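Local coordinates for DynF (Micromonospora chersina, PDB 6UBL), which is of unknown function but belongs to the dynemicin (enediyne) biosynthesis pathway and forms a beta barrel that holds a palmitic acid molecule in the crystal, at residues G54-G62 with E93-V102. Sequence-based numbering, arbitrary orientation.
Sequences GEYTVAFDG and ECEELGKITV
Y56, V58 and F60, in residues 54-62 of strand 54-68, meet the turn that follows E93 and the strand it leads into, in almost wholly apolar contacts. L97 lies over one face of the Y56 ring: its CD2 stands 4.1 Å from the ring centroid, a CH-pi contact, while its CD1 reaches back to Y56 CB. E96 approaches the same ring obliquely, CB 3.5 Å from Y56 CE1, and a bend at chi2 (93°) carries its carboxylate alongside the CD1-CE1 side, the two planes 49° apart. C94 faces Y56 and V58: its SG lies obliquely 5.5 Å from the Y56 ring centroid, a sulfur-aromatic contact, and its CB is 3.7 Å from V58 CG2. With SG anti to the backbone N (chi1 165°), C94 SG accepts a long, fairly straight hydrogen bond (3.5 Å) from L97 N within the turn. Further along, the F60 ring takes I100 CG2 at its edge, in plane, and V102 CG2 comes to F60 CE2 at 3.7 Å.

The E93 side is looser and wet. There the backbones of A59 and E93 are bridged by two waters: one accepts from A59 N and donates to E93 O, the other donates to A59 O (2.6 Å) and accepts from E93 N. Water thus takes the place of direct pairing where strand 81-92 gives way to the turn.

Strand 54-68 pairs antiparallel with strands 37-50 and 81-92, and strand 100-104 with 81-92 and 129-141; F60 touches M90 of strand 81-92, I100 packs on M141 and V102 on A137 and F139 of strand 129-141, and V102 also reaches the bound palmitic acid.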
# COMPACT_ATOMS: atom_id res chain seq x y z
N GLY A 54 14.50 -18.42 7.39
CA GLY A 54 13.30 -19.12 7.78
C GLY A 54 12.06 -18.26 7.63
O GLY A 54 12.10 -17.12 7.16
N GLU A 55 10.93 -18.85 8.03
CA GLU A 55 9.64 -18.18 8.06
C GLU A 55 8.99 -18.50 9.40
O GLU A 55 9.06 -19.63 9.87
CB GLU A 55 8.73 -18.59 6.87
CG GLU A 55 7.54 -17.63 6.62
CD GLU A 55 7.13 -17.53 5.15
OE1 GLU A 55 6.33 -16.63 4.81
OE2 GLU A 55 7.59 -18.35 4.33
N TYR A 56 8.39 -17.48 10.01
CA TYR A 56 7.96 -17.56 11.39
C TYR A 56 6.58 -16.96 11.55
O TYR A 56 6.28 -15.90 10.99
CB TYR A 56 8.94 -16.78 12.27
CG TYR A 56 10.37 -17.18 12.03
CD1 TYR A 56 10.87 -18.36 12.56
CD2 TYR A 56 11.22 -16.40 11.26
CE1 TYR A 56 12.17 -18.75 12.34
CE2 TYR A 56 12.53 -16.78 11.03
CZ TYR A 56 13.00 -17.96 11.58
OH TYR A 56 14.30 -18.36 11.37
N THR A 57 5.73 -17.64 12.30
CA THR A 57 4.38 -17.18 12.57
C THR A 57 4.28 -16.82 14.05
O THR A 57 4.58 -17.66 14.92
CB THR A 57 3.36 -18.27 12.22
OG1 THR A 57 3.48 -18.58 10.82
CG2 THR A 57 1.96 -17.76 12.49
N VAL A 58 3.86 -15.59 14.34
CA VAL A 58 3.87 -15.06 15.69
C VAL A 58 2.50 -14.48 16.02
O VAL A 58 1.94 -13.72 15.22
CB VAL A 58 4.95 -13.99 15.89
CG1 VAL A 58 4.98 -13.52 17.34
CG2 VAL A 58 6.31 -14.52 15.47
N ALA A 59 1.99 -14.83 17.20
CA ALA A 59 0.73 -14.30 17.69
C ALA A 59 1.00 -13.08 18.57
O ALA A 59 1.90 -13.09 19.41
CB ALA A 59 0.01 -15.36 18.52
N PHE A 60 0.19 -12.05 18.38
CA PHE A 60 0.33 -10.79 19.10
C PHE A 60 -0.98 -10.43 19.80
O PHE A 60 -2.07 -10.77 19.34
CB PHE A 60 0.65 -9.65 18.14
CG PHE A 60 2.00 -9.73 17.50
CD1 PHE A 60 2.22 -10.57 16.43
CD2 PHE A 60 3.04 -8.95 17.97
CE1 PHE A 60 3.47 -10.64 15.84
CE2 PHE A 60 4.29 -9.02 17.39
CZ PHE A 60 4.50 -9.86 16.32
N ASP A 61 -0.85 -9.72 20.92
CA ASP A 61 -1.98 -9.18 21.66
C ASP A 61 -1.61 -7.77 22.08
O ASP A 61 -0.44 -7.46 22.33
CB ASP A 61 -2.31 -10.06 22.87
CG ASP A 61 -3.56 -9.61 23.59
OD1 ASP A 61 -4.61 -9.44 22.93
OD2 ASP A 61 -3.52 -9.45 24.83
N GLY A 62 -2.61 -6.90 22.14
CA GLY A 62 -2.33 -5.55 22.57
C GLY A 62 -3.50 -4.61 22.39
O GLY A 62 -4.66 -5.01 22.58
N GLU A 93 5.60 -13.25 20.96
CA GLU A 93 6.83 -13.91 21.34
C GLU A 93 7.03 -15.18 20.52
O GLU A 93 6.07 -15.82 20.08
CB GLU A 93 6.85 -14.27 22.83
CG GLU A 93 8.21 -14.18 23.47
CD GLU A 93 8.13 -13.71 24.91
OE1 GLU A 93 7.20 -12.94 25.23
OE2 GLU A 93 8.98 -14.11 25.72
N CYS A 94 8.29 -15.52 20.34
CA CYS A 94 8.71 -16.53 19.39
C CYS A 94 10.12 -16.94 19.77
O CYS A 94 10.96 -16.09 20.09
CB CYS A 94 8.62 -15.87 18.01
SG CYS A 94 9.44 -16.67 16.67
N GLU A 95 10.38 -18.25 19.75
CA GLU A 95 11.68 -18.74 20.16
C GLU A 95 12.78 -18.15 19.29
O GLU A 95 13.79 -17.66 19.79
CB GLU A 95 11.70 -20.27 20.09
CG GLU A 95 13.07 -20.91 20.34
CD GLU A 95 13.62 -20.62 21.72
OE1 GLU A 95 14.76 -21.05 22.00
OE2 GLU A 95 12.91 -19.99 22.53
N GLU A 96 12.58 -18.17 17.97
CA GLU A 96 13.63 -17.78 17.05
C GLU A 96 13.81 -16.26 16.98
O GLU A 96 14.94 -15.77 16.91
CB GLU A 96 13.33 -18.34 15.66
CG GLU A 96 13.27 -19.86 15.59
CD GLU A 96 11.87 -20.43 15.77
OE1 GLU A 96 10.98 -19.73 16.29
OE2 GLU A 96 11.68 -21.61 15.40
N LEU A 97 12.71 -15.51 16.99
CA LEU A 97 12.78 -14.06 16.82
C LEU A 97 12.74 -13.30 18.14
O LEU A 97 12.94 -12.08 18.13
CB LEU A 97 11.63 -13.60 15.93
CG LEU A 97 11.54 -14.28 14.57
CD1 LEU A 97 10.37 -13.68 13.80
CD2 LEU A 97 12.83 -14.15 13.79
N GLY A 98 12.47 -13.98 19.25
CA GLY A 98 12.35 -13.31 20.53
C GLY A 98 11.02 -12.59 20.68
O GLY A 98 10.07 -12.81 19.92
N LYS A 99 10.97 -11.72 21.68
CA LYS A 99 9.78 -10.90 21.93
C LYS A 99 9.75 -9.73 20.96
O LYS A 99 10.71 -8.95 20.88
CB LYS A 99 9.81 -10.39 23.37
CG LYS A 99 8.60 -9.59 23.81
CD LYS A 99 8.70 -9.22 25.29
CE LYS A 99 7.33 -9.32 25.97
NZ LYS A 99 7.40 -9.97 27.32
N ILE A 100 8.65 -9.60 20.23
CA ILE A 100 8.48 -8.57 19.22
C ILE A 100 7.43 -7.58 19.73
O ILE A 100 6.32 -7.99 20.13
CB ILE A 100 8.04 -9.17 17.87
CG1 ILE A 100 9.05 -10.25 17.43
CG2 ILE A 100 7.90 -8.09 16.80
CD1 ILE A 100 8.58 -11.09 16.24
N THR A 101 7.77 -6.29 19.71
CA THR A 101 6.85 -5.24 20.12
C THR A 101 6.59 -4.33 18.93
O THR A 101 7.54 -3.83 18.31
CB THR A 101 7.44 -4.44 21.30
OG1 THR A 101 7.68 -5.31 22.39
CG2 THR A 101 6.46 -3.35 21.73
N VAL A 102 5.31 -4.13 18.62
CA VAL A 102 4.89 -3.35 17.46
C VAL A 102 4.24 -2.07 17.95
O VAL A 102 3.30 -2.10 18.74
CB VAL A 102 3.96 -4.16 16.55
CG1 VAL A 102 3.65 -3.37 15.29
CG2 VAL A 102 4.57 -5.50 16.20
O HOH W 1 3.47 -16.74 18.92
O HOH W 2 3.10 -14.62 21.13